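Local structure of chitinase A (Cycas revoluta, 4MNK) at residues A[133-138]-A[156-161]; A[126-131]-A[174-179]. The protein probably hydrolyses chitin, as a plant class V chitinase of glycoside hydrolase family 18 with a TIM-barrel fold, and here holds bound N-acetylglucosamine units. All blocks are in the same frame, centred on the assembly; numbering follows the deposited sequence.

Contact 1: A[133-138]-A[156-161]; sequences KLVSEL and LTEAVY. With NAG (2-acetamido-2-deoxy-beta-D-glucopyranose), chain C.
The hydroxyl of Y161 gives its proton to O7, the acetamido oxygen of the N-acetylglucosamine in chain C, and the OH to O7 distance is 2.6 Å. The oxygen lies at the edge of the phenol ring and in its plane, and the angle C7-O7-OH is close to 119°, so the donor comes to the C=O group from one side rather than head-on. Y161 belongs to a glycan pocket of the TIM barrel of this family 18 enzyme; the residues before it, on strand 155-161, pack against helix 125-149, which connects this strand to strand 114-119 in a beta-alpha-beta unit. F167 and Y121 each meet the Y161 ring edge-to-face, which should restrict its swing, and the sugar is also hydrogen-bonded to the backbone oxygen of D193.

Between helix and strand no hydrogen bond forms, and the closest contact is apolar. E158 and L156 both face the helix, whereas T157, between them, turns to the opposite side of the strand and shares its OG1 with D116 OD1 and Y32 OH. The carboxylate of E158 is buried and comes only loosely to the helix, with OE2 4.3 Å from V135 CG2; a bound acetate lies about 3 Å from this side chain at the nearest atoms. Two leucines make the closer contact. Each has CG on the far side of CB from its own backbone nitrogen (chi1 -175° in L138, -179° in L156), and the two side chains slant across one another until L138 CD2 rests 3.6 Å from L156 CD1.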
loop_
_atom_site.group_PDB
_atom_site.type_symbol
_atom_site.label_atom_id
_atom_site.label_comp_id
_atom_site.label_asym_id
_atom_site.label_seq_id
_atom_site.Cartn_x
_atom_site.Cartn_y
_atom_site.Cartn_z
ATOM N N LYS A 133 -6.120 19.526 -8.284
ATOM C CA LYS A 133 -6.515 20.713 -7.520
ATOM C C LYS A 133 -6.378 20.465 -6.019
ATOM O O LYS A 133 -5.782 21.270 -5.310
ATOM C CB LYS A 133 -7.948 21.139 -7.855
ATOM C CG LYS A 133 -8.169 21.577 -9.298
ATOM C CD LYS A 133 -9.631 21.923 -9.545
ATOM C CE LYS A 133 -9.939 22.038 -11.027
ATOM N NZ LYS A 133 -11.379 22.341 -11.260
ATOM N N LEU A 134 -6.918 19.342 -5.544
ATOM C CA LEU A 134 -6.838 18.992 -4.125
ATOM C C LEU A 134 -5.394 18.911 -3.639
ATOM O O LEU A 134 -5.034 19.518 -2.628
ATOM C CB LEU A 134 -7.553 17.666 -3.836
ATOM C CG LEU A 134 -7.591 17.248 -2.359
ATOM C CD1 LEU A 134 -8.696 17.993 -1.614
ATOM C CD2 LEU A 134 -7.757 15.738 -2.219
ATOM N N VAL A 135 -4.576 18.154 -4.366
ATOM C CA VAL A 135 -3.198 17.905 -3.955
ATOM C C VAL A 135 -2.348 19.179 -4.002
ATOM O O VAL A 135 -1.531 19.418 -3.110
ATOM C CB VAL A 135 -2.564 16.747 -4.763
ATOM C CG1 VAL A 135 -1.091 16.579 -4.423
ATOM C CG2 VAL A 135 -3.305 15.444 -4.487
ATOM N N SER A 136 -2.563 20.013 -5.019
ATOM C CA SER A 136 -1.836 21.277 -5.112
ATOM C C SER A 136 -2.153 22.169 -3.910
ATOM O O SER A 136 -1.254 22.764 -3.308
ATOM C CB SER A 136 -2.156 21.998 -6.420
ATOM O OG SER A 136 -1.387 23.182 -6.542
ATOM N N GLU A 137 -3.435 22.242 -3.556
ATOM C CA GLU A 137 -3.886 23.018 -2.402
ATOM C C GLU A 137 -3.346 22.447 -1.088
ATOM O O GLU A 137 -2.962 23.197 -0.187
ATOM C CB GLU A 137 -5.416 23.113 -2.391
ATOM C CG GLU A 137 -5.967 24.008 -3.512
ATOM C CD GLU A 137 -7.411 23.707 -3.904
ATOM O OE1 GLU A 137 -8.104 22.955 -3.190
ATOM O OE2 GLU A 137 -7.858 24.239 -4.943
ATOM N N LEU A 138 -3.294 21.122 -0.994
ATOM C CA LEU A 138 -2.767 20.461 0.198
ATOM C C LEU A 138 -1.268 20.731 0.379
ATOM O O LEU A 138 -0.820 21.054 1.480
ATOM C CB LEU A 138 -3.061 18.958 0.155
ATOM C CG LEU A 138 -2.679 18.121 1.379
ATOM C CD1 LEU A 138 -3.282 18.670 2.676
ATOM C CD2 LEU A 138 -3.114 16.685 1.157
ATOM N N LEU A 156 4.021 14.292 2.867
ATOM C CA LEU A 156 2.844 14.026 2.060
ATOM C C LEU A 156 3.153 12.933 1.058
ATOM O O LEU A 156 4.075 13.058 0.249
ATOM C CB LEU A 156 2.364 15.291 1.341
ATOM C CG LEU A 156 1.107 15.117 0.481
ATOM C CD1 LEU A 156 -0.105 14.734 1.328
ATOM C CD2 LEU A 156 0.831 16.369 -0.337
ATOM N N THR A 157 2.384 11.852 1.127
ATOM C CA THR A 157 2.526 10.750 0.189
ATOM C C THR A 157 1.161 10.370 -0.367
ATOM O O THR A 157 0.130 10.856 0.107
ATOM C CB THR A 157 3.223 9.517 0.839
ATOM O OG1 THR A 157 2.390 8.956 1.862
ATOM C CG2 THR A 157 4.564 9.906 1.444
ATOM N N GLU A 158 1.152 9.532 -1.394
ATOM C CA GLU A 158 -0.099 8.963 -1.880
ATOM C C GLU A 158 0.123 7.560 -2.424
ATOM O O GLU A 158 1.224 7.223 -2.873
ATOM C CB GLU A 158 -0.750 9.852 -2.946
ATOM C CG GLU A 158 -0.161 9.675 -4.338
ATOM C CD GLU A 158 -0.699 10.655 -5.357
ATOM O OE1 GLU A 158 -0.694 10.303 -6.556
ATOM O OE2 GLU A 158 -1.119 11.768 -4.970
ATOM N N ALA A 159 -0.931 6.751 -2.376
ATOM C CA ALA A 159 -0.937 5.448 -3.015
ATOM C C ALA A 159 -1.143 5.643 -4.511
ATOM O O ALA A 159 -1.966 6.463 -4.934
ATOM C CB ALA A 159 -2.045 4.588 -2.438
ATOM N N VAL A 160 -0.385 4.896 -5.308
ATOM C CA VAL A 160 -0.583 4.889 -6.751
ATOM C C VAL A 160 -0.754 3.468 -7.270
ATOM O O VAL A 160 -0.226 2.509 -6.698
ATOM C CB VAL A 160 0.543 5.636 -7.537
ATOM C CG1 VAL A 160 0.612 7.104 -7.130
ATOM C CG2 VAL A 160 1.896 4.964 -7.360
ATOM N N TYR A 161 -1.516 3.354 -8.352
ATOM C CA TYR A 161 -1.636 2.134 -9.137
ATOM C C TYR A 161 -0.239 1.646 -9.521
ATOM O O TYR A 161 0.714 2.432 -9.534
ATOM C CB TYR A 161 -2.465 2.457 -10.382
ATOM C CG TYR A 161 -2.917 1.285 -11.224
ATOM C CD1 TYR A 161 -2.571 1.209 -12.571
ATOM C CD2 TYR A 161 -3.718 0.273 -10.690
ATOM C CE1 TYR A 161 -2.994 0.152 -13.364
ATOM C CE2 TYR A 161 -4.143 -0.793 -11.473
ATOM C CZ TYR A 161 -3.777 -0.844 -12.810
ATOM O OH TYR A 161 -4.188 -1.889 -13.605
HETATM C C1 NAG C . -7.678 -6.417 -11.748
HETATM C C2 NAG C . -6.982 -5.530 -10.715
HETATM C C3 NAG C . -7.281 -5.964 -9.278
HETATM C C4 NAG C . -8.768 -6.224 -9.051
HETATM C C5 NAG C . -9.364 -7.060 -10.192
HETATM C C6 NAG C . -10.875 -7.233 -10.047
HETATM C C7 NAG C . -4.935 -4.599 -11.692
HETATM C C8 NAG C . -3.445 -4.717 -11.825
HETATM N N2 NAG C . -5.545 -5.515 -10.936
HETATM O O3 NAG C . -6.819 -4.967 -8.391
HETATM O O4 NAG C . -8.937 -6.893 -7.817
HETATM O O5 NAG C . -9.063 -6.493 -11.460
HETATM O O6 NAG C . -11.526 -5.986 -10.158
HETATM O O7 NAG C . -5.537 -3.693 -12.273
#

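Contact 2: A[126-131]-A[174-179]; sequences LEMENF and EYPVQF
On the outer wall of the TIM barrel, helix 125-149 packs against the turn that leads into helix 177-183, where P176 occupies the N-cap position. One side chain does most of the work. M128 leaves its helix with CG anti to the backbone N (chi1 -176°) and then bends twice, at chi2 (61°) and chi3 (78°), which folds the terminal methyl over against the backbone at E174, where strand 173-174 leads into the turn. CE lies 3.4 Å from the carbonyl oxygen of E174, a carbon-oxygen contact with no hydrogen bond in it. The same methyl meets the ring of Y175 at CD2, 4.0 Å away, approaching obliquely. The sulfur also reaches the proline: SD sits 3.8 Å from CD of P176. Cut back to an alanine here, the M128 side chain would lose its thioether, which is likely to open a gap between helix and turn beside the P176 ring and CD2 of Y175.

Polar groups of segment 174-179 have partners elsewhere. The carboxylate of E174 makes a salt bridge from OE1 to K165 NZ and a hydrogen bond from OE2 to Q164 NE2, and the hydroxyl of Y175 is hydrogen-bonded to the backbone N of Y161. Y175 thus runs inward, its ring touching E158 and V160 of strand 155-161. Outside the pair of segments, P176 and F179 also press on V132 of helix 125-149, so helix 177-183 lies beside that longer helix, while F131 meets Y119 of strand 114-119 edge-to-face.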
loop_
_atom_site.group_PDB
_atom_site.type_symbol
_atom_site.label_atom_id
_atom_site.label_comp_id
_atom_site.label_asym_id
_atom_site.label_seq_id
_atom_site.Cartn_x
_atom_site.Cartn_y
_atom_site.Cartn_z
ATOM N N LEU A 126 -11.380 13.844 -15.822
ATOM C CA LEU A 126 -11.978 14.829 -14.919
ATOM C C LEU A 126 -11.549 14.602 -13.472
ATOM O O LEU A 126 -11.222 15.551 -12.756
ATOM C CB LEU A 126 -13.510 14.826 -15.023
ATOM C CG LEU A 126 -14.253 15.725 -14.023
ATOM C CD1 LEU A 126 -13.870 17.196 -14.191
ATOM C CD2 LEU A 126 -15.756 15.543 -14.137
ATOM N N GLU A 127 -11.544 13.341 -13.053
ATOM C CA GLU A 127 -11.175 12.996 -11.688
ATOM C C GLU A 127 -9.699 13.245 -11.394
ATOM O O GLU A 127 -9.357 13.674 -10.293
ATOM C CB GLU A 127 -11.594 11.565 -11.347
ATOM C CG GLU A 127 -13.108 11.343 -11.399
ATOM C CD GLU A 127 -13.903 12.401 -10.635
ATOM O OE1 GLU A 127 -13.435 12.874 -9.577
ATOM O OE2 GLU A 127 -15.008 12.754 -11.091
ATOM N N MET A 128 -8.832 13.003 -12.376
ATOM C CA MET A 128 -7.419 13.352 -12.228
ATOM C C MET A 128 -7.242 14.868 -12.117
ATOM O O MET A 128 -6.515 15.344 -11.247
ATOM C CB MET A 128 -6.577 12.790 -13.377
ATOM C CG MET A 128 -5.071 13.047 -13.236
ATOM S SD MET A 128 -4.330 12.318 -11.756
ATOM C CE MET A 128 -4.186 10.606 -12.263
ATOM N N GLU A 129 -7.925 15.613 -12.986
ATOM C CA GLU A 129 -7.863 17.076 -12.979
ATOM C C GLU A 129 -8.270 17.661 -11.629
ATOM O O GLU A 129 -7.617 18.568 -11.110
ATOM C CB GLU A 129 -8.742 17.656 -14.089
ATOM C CG GLU A 129 -8.177 17.478 -15.491
ATOM C CD GLU A 129 -9.176 17.794 -16.595
ATOM O OE1 GLU A 129 -10.340 18.142 -16.293
ATOM O OE2 GLU A 129 -8.793 17.684 -17.779
ATOM N N ASN A 130 -9.349 17.133 -11.057
ATOM C CA ASN A 130 -9.828 17.625 -9.771
ATOM C C ASN A 130 -8.954 17.179 -8.600
ATOM O O ASN A 130 -8.807 17.909 -7.617
ATOM C CB ASN A 130 -11.293 17.245 -9.555
ATOM C CG ASN A 130 -12.238 17.987 -10.494
ATOM O OD1 ASN A 130 -11.851 18.952 -11.162
ATOM N ND2 ASN A 130 -13.486 17.543 -10.540
ATOM N N PHE A 131 -8.371 15.985 -8.712
ATOM C CA PHE A 131 -7.420 15.486 -7.715
ATOM C C PHE A 131 -6.164 16.356 -7.695
ATOM O O PHE A 131 -5.635 16.659 -6.626
ATOM C CB PHE A 131 -7.077 14.019 -8.000
ATOM C CG PHE A 131 -6.314 13.323 -6.895
ATOM C CD1 PHE A 131 -5.278 12.453 -7.213
ATOM C CD2 PHE A 131 -6.639 13.508 -5.551
ATOM C CE1 PHE A 131 -4.570 11.778 -6.217
ATOM C CE2 PHE A 131 -5.930 12.839 -4.545
ATOM C CZ PHE A 131 -4.896 11.973 -4.885
ATOM N N GLU A 174 -3.450 9.537 -16.681
ATOM C CA GLU A 174 -2.177 9.048 -16.168
ATOM C C GLU A 174 -1.710 9.937 -15.029
ATOM O O GLU A 174 -2.128 11.090 -14.928
ATOM C CB GLU A 174 -1.122 8.993 -17.280
ATOM C CG GLU A 174 -0.746 10.336 -17.888
ATOM C CD GLU A 174 0.087 10.178 -19.141
ATOM O OE1 GLU A 174 -0.483 9.807 -20.188
ATOM O OE2 GLU A 174 1.308 10.423 -19.073
ATOM N N TYR A 175 -0.846 9.404 -14.172
ATOM C CA TYR A 175 -0.304 10.186 -13.068
ATOM C C TYR A 175 0.666 11.241 -13.588
ATOM O O TYR A 175 1.591 10.917 -14.340
ATOM C CB TYR A 175 0.393 9.283 -12.052
ATOM C CG TYR A 175 -0.540 8.370 -11.293
ATOM C CD1 TYR A 175 -0.693 7.037 -11.668
ATOM C CD2 TYR A 175 -1.265 8.836 -10.195
ATOM C CE1 TYR A 175 -1.550 6.185 -10.974
ATOM C CE2 TYR A 175 -2.127 7.995 -9.491
ATOM C CZ TYR A 175 -2.262 6.667 -9.884
ATOM O OH TYR A 175 -3.102 5.819 -9.194
ATOM N N PRO A 176 0.450 12.512 -13.201
ATOM C CA PRO A 176 1.360 13.575 -13.629
ATOM C C PRO A 176 2.625 13.557 -12.768
ATOM O O PRO A 176 2.627 14.081 -11.653
ATOM C CB PRO A 176 0.536 14.849 -13.413
ATOM C CG PRO A 176 -0.433 14.504 -12.321
ATOM C CD PRO A 176 -0.692 13.024 -12.418
ATOM N N VAL A 177 3.690 12.947 -13.286
ATOM C CA VAL A 177 4.851 12.621 -12.447
ATOM C C VAL A 177 5.652 13.827 -11.961
ATOM O O VAL A 177 6.155 13.815 -10.842
ATOM C CB VAL A 177 5.789 11.550 -13.081
ATOM C CG1 VAL A 177 5.024 10.261 -13.339
ATOM C CG2 VAL A 177 6.449 12.059 -14.356
ATOM N N GLN A 178 5.766 14.861 -12.795
ATOM C CA GLN A 178 6.483 16.073 -12.404
ATOM C C GLN A 178 5.726 16.802 -11.290
ATOM O O GLN A 178 6.324 17.240 -10.304
ATOM C CB GLN A 178 6.697 16.986 -13.613
ATOM C CG GLN A 178 7.576 18.192 -13.334
ATOM C CD GLN A 178 7.485 19.223 -14.433
ATOM O OE1 GLN A 178 6.434 19.827 -14.651
ATOM N NE2 GLN A 178 8.588 19.426 -15.140
ATOM N N PHE A 179 4.410 16.915 -11.462
ATOM C CA PHE A 179 3.507 17.450 -10.443
ATOM C C PHE A 179 3.685 16.714 -9.112
ATOM O O PHE A 179 3.875 17.336 -8.062
ATOM C CB PHE A 179 2.057 17.328 -10.933
ATOM C CG PHE A 179 1.022 17.690 -9.901
ATOM C CD1 PHE A 179 0.483 18.970 -9.866
ATOM C CD2 PHE A 179 0.571 16.748 -8.976
ATOM C CE1 PHE A 179 -0.475 19.312 -8.917
ATOM C CE2 PHE A 179 -0.386 17.085 -8.025
ATOM C CZ PHE A 179 -0.909 18.368 -7.996
#

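In the fold
Helix 125-149 serves both contacts, through successive turns: contact 2 uses residues 126-131 and contact 1 residues 133-138. Contact 1 is buried, joining the helix to a barrel strand that it also precedes in sequence, and its second segment runs on to a sugar. Contact 2 lies farther out and is only partly buried, tying the helix to a turn from a later part of the chain. Neither has a hydrogen bond between its protein segments; leucine methyls carry one and a thioether the other. With centres about 9 Å apart they also touch: F131 CE1 lies 3.7 Å from E158 OE2, and V135 packs on F179.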